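Local coordinates for FAD-binding PCMH-type domain-containing protein (Gibberella zeae, PDB 6YJO), which carries a covalently linked FAD and probably acts as an oligosaccharide-oxidising flavoenzyme of the oxygen-dependent FAD-linked oxidoreductase family, at residues A[55-60]-A[335-340]; A[73-76]-A[80-83]. All blocks are in the same frame, centred on the assembly; numbering follows the deposited sequence.

Overall arrangement
Contact 2 lies within the FAD-binding domain, while contact 1 brings the loop 335-340, which leads towards strand 346-352, against the end of helix 52-57, joining parts of the chain some 275 residues apart; the two centres are about 17 Å apart. Contact 2 is local, folding the residues after strand 71-73 onto the start of helix 78-90, and falls within the sequence interval that contact 1 spans. They meet where Arg337 NH2 packs 3.6 Å from Leu74 CD2. Both lie near the cofactor without touching it: the side chain of Glu57 in contact 1 is about 9 Å from FAD and that of Ile81 in contact 2 about 7 Å.

Contact 1. Residues A[55-60]-A[335-340]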
loop_
_atom_site.group_PDB
_atom_site.type_symbol
_atom_site.label_atom_id
_atom_site.label_comp_id
_atom_site.label_asym_id
_atom_site.label_seq_id
_atom_site.Cartn_x
_atom_site.Cartn_y
_atom_site.Cartn_z
ATOM N N VAL A 55 17.863 18.740 5.972
ATOM C CA VAL A 55 17.198 18.407 7.227
ATOM C C VAL A 55 15.700 18.225 7.006
ATOM O O VAL A 55 15.047 17.481 7.746
ATOM C CB VAL A 55 17.491 19.484 8.292
ATOM C CG1 VAL A 55 16.379 20.532 8.349
ATOM C CG2 VAL A 55 17.702 18.837 9.649
ATOM N N LYS A 56 15.140 18.890 5.991
ATOM C CA LYS A 56 13.723 18.779 5.676
ATOM C C LYS A 56 13.416 17.550 4.831
ATOM O O LYS A 56 12.288 17.049 4.880
ATOM C CB LYS A 56 13.273 20.053 4.949
ATOM C CG LYS A 56 11.775 20.335 4.977
ATOM C CD LYS A 56 11.454 21.643 4.266
ATOM C CE LYS A 56 11.798 22.866 5.106
ATOM N NZ LYS A 56 10.839 23.093 6.216
ATOM N N GLU A 57 14.398 17.050 4.075
ATOM C CA GLU A 57 14.223 15.877 3.229
ATOM C C GLU A 57 14.508 14.579 3.969
ATOM O O GLU A 57 13.934 13.540 3.627
ATOM C CB GLU A 57 15.144 15.970 2.007
ATOM C CG GLU A 57 14.715 15.096 0.845
ATOM C CD GLU A 57 13.417 15.563 0.219
ATOM O OE1 GLU A 57 13.420 16.636 -0.420
ATOM O OE2 GLU A 57 12.392 14.868 0.381
ATOM N N VAL A 58 15.386 14.625 4.976
ATOM C CA VAL A 58 15.739 13.441 5.758
ATOM C C VAL A 58 14.694 13.119 6.815
ATOM O O VAL A 58 14.733 12.031 7.402
ATOM C CB VAL A 58 17.143 13.677 6.349
ATOM C CG1 VAL A 58 17.398 12.806 7.569
ATOM C CG2 VAL A 58 18.206 13.435 5.280
ATOM N N LYS A 59 13.753 14.021 7.055
ATOM C CA LYS A 59 12.660 13.792 7.993
ATOM C C LYS A 59 11.699 12.754 7.419
ATOM O O LYS A 59 11.023 13.048 6.424
ATOM C CB LYS A 59 11.929 15.110 8.265
ATOM C CG LYS A 59 11.398 15.270 9.687
ATOM C CD LYS A 59 10.201 16.209 9.719
ATOM C CE LYS A 59 9.909 16.736 11.114
ATOM N NZ LYS A 59 8.465 17.058 11.297
ATOM N N PRO A 60 11.590 11.557 7.996
ATOM C CA PRO A 60 10.729 10.526 7.403
ATOM C C PRO A 60 9.258 10.871 7.590
ATOM O O PRO A 60 8.902 11.774 8.350
ATOM C CB PRO A 60 11.115 9.273 8.189
ATOM C CG PRO A 60 11.398 9.812 9.557
ATOM C CD PRO A 60 12.063 11.155 9.333
ATOM N N GLN A 335 -2.116 16.548 -3.718
ATOM C CA GLN A 335 -0.861 16.636 -2.975
ATOM C C GLN A 335 0.312 16.651 -3.945
ATOM O O GLN A 335 0.366 15.839 -4.874
ATOM C CB GLN A 335 -0.704 15.452 -2.015
ATOM C CG GLN A 335 -1.571 15.489 -0.767
ATOM C CD GLN A 335 -1.363 16.743 0.069
ATOM O OE1 GLN A 335 -0.333 17.407 -0.032
ATOM N NE2 GLN A 335 -2.357 17.081 0.884
ATOM N N ARG A 336 1.257 17.562 -3.722
ATOM C CA ARG A 336 2.462 17.655 -4.535
ATOM C C ARG A 336 3.624 18.086 -3.653
ATOM O O ARG A 336 3.474 18.301 -2.445
ATOM C CB ARG A 336 2.286 18.639 -5.697
ATOM C CG ARG A 336 1.192 18.252 -6.673
ATOM C CD ARG A 336 1.096 19.220 -7.837
ATOM N NE ARG A 336 2.221 19.093 -8.760
ATOM C CZ ARG A 336 2.187 19.440 -10.043
ATOM N NH1 ARG A 336 1.078 19.929 -10.583
ATOM N NH2 ARG A 336 3.267 19.285 -10.796
ATOM N N ARG A 337 4.781 18.220 -4.273
ATOM C CA ARG A 337 5.984 18.702 -3.614
ATOM C C ARG A 337 5.931 20.223 -3.476
ATOM O O ARG A 337 5.522 20.916 -4.410
ATOM C CB ARG A 337 7.219 18.292 -4.412
ATOM C CG ARG A 337 8.531 18.800 -3.860
ATOM C CD ARG A 337 9.697 18.236 -4.654
ATOM N NE ARG A 337 10.977 18.507 -4.004
ATOM C CZ ARG A 337 11.482 17.774 -3.017
ATOM N NH1 ARG A 337 10.814 16.724 -2.557
ATOM N NH2 ARG A 337 12.653 18.094 -2.486
ATOM N N PRO A 338 6.351 20.776 -2.325
ATOM C CA PRO A 338 6.926 20.065 -1.177
ATOM C C PRO A 338 5.872 19.417 -0.277
ATOM O O PRO A 338 4.740 19.897 -0.197
ATOM C CB PRO A 338 7.670 21.170 -0.431
ATOM C CG PRO A 338 6.841 22.385 -0.690
ATOM C CD PRO A 338 6.285 22.230 -2.087
ATOM N N TYR A 339 6.264 18.345 0.409
ATOM C CA TYR A 339 5.358 17.520 1.198
ATOM C C TYR A 339 5.944 17.351 2.590
ATOM O O TYR A 339 7.089 16.909 2.730
ATOM C CB TYR A 339 5.154 16.160 0.522
ATOM C CG TYR A 339 4.106 15.279 1.154
ATOM C CD1 TYR A 339 2.752 15.498 0.924
ATOM C CD2 TYR A 339 4.470 14.206 1.953
ATOM C CE1 TYR A 339 1.792 14.680 1.491
ATOM C CE2 TYR A 339 3.522 13.385 2.520
ATOM C CZ TYR A 339 2.183 13.624 2.286
ATOM O OH TYR A 339 1.232 12.802 2.854
ATOM N N ASP A 340 5.170 17.706 3.614
ATOM C CA ASP A 340 5.658 17.701 4.992
ATOM C C ASP A 340 4.592 17.146 5.933
ATOM O O ASP A 340 4.220 17.772 6.927
ATOM C CB ASP A 340 6.090 19.108 5.407
ATOM C CG ASP A 340 7.165 19.100 6.477
ATOM O OD1 ASP A 340 8.268 18.583 6.206
ATOM O OD2 ASP A 340 6.907 19.612 7.587
#
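Glu57 and Arg337 form the salt bridge that carries this contact. Arg337 NH2 gives a short, nearly straight hydrogen bond to Glu57 OE1 (2.6 Å, 171°), meeting the oxygen nearly along its C-O axis. Arg337 NH1 adds a weak, bent bond to the same oxygen at 3.4 Å, so the carboxylate is gripped mainly through one oxygen although the two charged planes are nearly parallel, 18° apart. The extended Arg337 chain (chi1 177°) carries its guanidinium across to the acid, while Glu57 bends at chi2 to present OE1 at the guanidinium edge. Second partners steady both groups: Gln53 NE2 also bonds Glu57 OE1, and Asp121 bridges to Arg337 NH1.

The other contact is looser. Lys56 CG passes Asp340 OD1 at 4.1 Å, and Lys56 NZ stays 5.2 Å from that oxygen, giving at most long-range attraction. Lys59 NZ is similarly placed, 4.8 Å from Asp340 OD2.

Past the cis bond before Pro338, Tyr339 OH bonds His102, a covalent FAD attachment residue, which puts Tyr339 in the second shell. The ion pair holds this loop against helix 52-57, beside the bicovalent flavin site of the PCMH-type fold.

Contact 2. Residues A[73-76]-A[80-83]; sequences ALPT and HISD
Pro75 and Thr76 meet His80 and Ile81 in a mixed polar and apolar contact at a strand-to-helix connection: the residues following strand 71-73 fold back onto the first turns of helix 78-90, the helix of a beta-alpha-beta crossover that leads on to strand 95-98 in the three-stranded parallel sheet of the FAD-binding domain.

The polar half is a hydrogen bond from Thr76 N to His80 ND1, 3.2 Å long and close to straight (168°). The donor sits 17° out of the imidazole plane, near the ring edge. His80 CG lies anti to its own carbonyl carbon (chi1 -65°), which swings the ring toward the preceding loop. There the side chains of Thr76 and His80 run side by side, and Thr76 OG1 comes up at the ring edge, in its plane, 3.6 Å from His80 CE1.

The apolar half is closely packed. Pro75 CB touches His80 CB at 3.3 Å, a tight carbon-carbon approach, and Pro75 CG rests 3.7 Å from Ile81 CG1, the two side chains crossing at about a right angle. Both Pro75 and Ile81 also pack on Ile118 of the neighbouring strand 116-119, and Ile81 reaches on to Ile226 and Ala228, extending the apolar layer between helix and sheets.

Thr77 N bonds His80 ND1 as well, so this nitrogen receives two backbone N-H groups. That pattern implies that ND1 serves as an acceptor and that the imidazole, if neutral, probably carries its proton on NE2.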
loop_
_atom_site.group_PDB
_atom_site.type_symbol
_atom_site.label_atom_id
_atom_site.label_comp_id
_atom_site.label_asym_id
_atom_site.label_seq_id
_atom_site.Cartn_x
_atom_site.Cartn_y
_atom_site.Cartn_z
ATOM N N ALA A 73 19.583 12.217 -4.141
ATOM C CA ALA A 73 19.368 12.765 -5.471
ATOM C C ALA A 73 17.929 13.249 -5.589
ATOM O O ALA A 73 17.021 12.720 -4.942
ATOM C CB ALA A 73 19.663 11.726 -6.554
ATOM N N LEU A 74 17.735 14.283 -6.401
ATOM C CA LEU A 74 16.418 14.860 -6.665
ATOM C C LEU A 74 16.253 14.988 -8.175
ATOM O O LEU A 74 16.286 16.093 -8.730
ATOM C CB LEU A 74 16.266 16.209 -5.960
ATOM C CG LEU A 74 14.909 16.903 -6.111
ATOM C CD1 LEU A 74 13.774 15.994 -5.649
ATOM C CD2 LEU A 74 14.883 18.215 -5.342
ATOM N N PRO A 75 16.086 13.866 -8.872
ATOM C CA PRO A 75 15.975 13.911 -10.332
ATOM C C PRO A 75 14.665 14.538 -10.782
ATOM O O PRO A 75 13.682 14.603 -10.041
ATOM C CB PRO A 75 16.040 12.433 -10.730
ATOM C CG PRO A 75 15.472 11.719 -9.550
ATOM C CD PRO A 75 15.986 12.488 -8.361
ATOM N N THR A 76 14.670 15.012 -12.029
ATOM C CA THR A 76 13.447 15.394 -12.719
ATOM C C THR A 76 13.318 14.722 -14.076
ATOM O O THR A 76 12.297 14.913 -14.746
ATOM C CB THR A 76 13.365 16.919 -12.903
ATOM O OG1 THR A 76 14.365 17.349 -13.834
ATOM C CG2 THR A 76 13.557 17.629 -11.569
ATOM N N HIS A 80 18.557 11.497 -15.188
ATOM C CA HIS A 80 19.094 11.717 -13.848
ATOM C C HIS A 80 19.092 10.423 -13.044
ATOM O O HIS A 80 20.101 10.058 -12.428
ATOM C CB HIS A 80 18.281 12.795 -13.127
ATOM C CG HIS A 80 18.370 14.149 -13.759
ATOM N ND1 HIS A 80 17.291 15.005 -13.833
ATOM C CD2 HIS A 80 19.408 14.802 -14.334
ATOM C CE1 HIS A 80 17.659 16.122 -14.434
ATOM N NE2 HIS A 80 18.938 16.024 -14.748
ATOM N N ILE A 81 17.962 9.712 -13.041
ATOM C CA ILE A 81 17.880 8.443 -12.322
ATOM C C ILE A 81 18.951 7.481 -12.822
ATOM O O ILE A 81 19.697 6.889 -12.032
ATOM C CB ILE A 81 16.471 7.839 -12.461
ATOM C CG1 ILE A 81 15.442 8.700 -11.725
ATOM C CG2 ILE A 81 16.439 6.424 -11.900
ATOM C CD1 ILE A 81 14.145 8.904 -12.489
ATOM N N SER A 82 19.042 7.305 -14.143
ATOM C CA SER A 82 20.043 6.398 -14.693
ATOM C C SER A 82 21.442 6.793 -14.239
ATOM O O SER A 82 22.211 5.956 -13.751
ATOM C CB SER A 82 19.956 6.375 -16.220
ATOM O OG SER A 82 20.909 5.480 -16.766
ATOM N N ASP A 83 21.788 8.075 -14.380
ATOM C CA ASP A 83 23.096 8.534 -13.928
ATOM C C ASP A 83 23.240 8.390 -12.416
ATOM O O ASP A 83 24.306 8.011 -11.921
ATOM C CB ASP A 83 23.319 9.987 -14.352
ATOM C CG ASP A 83 23.590 10.124 -15.841
ATOM O OD1 ASP A 83 23.735 9.084 -16.522
ATOM O OD2 ASP A 83 23.658 11.269 -16.331
#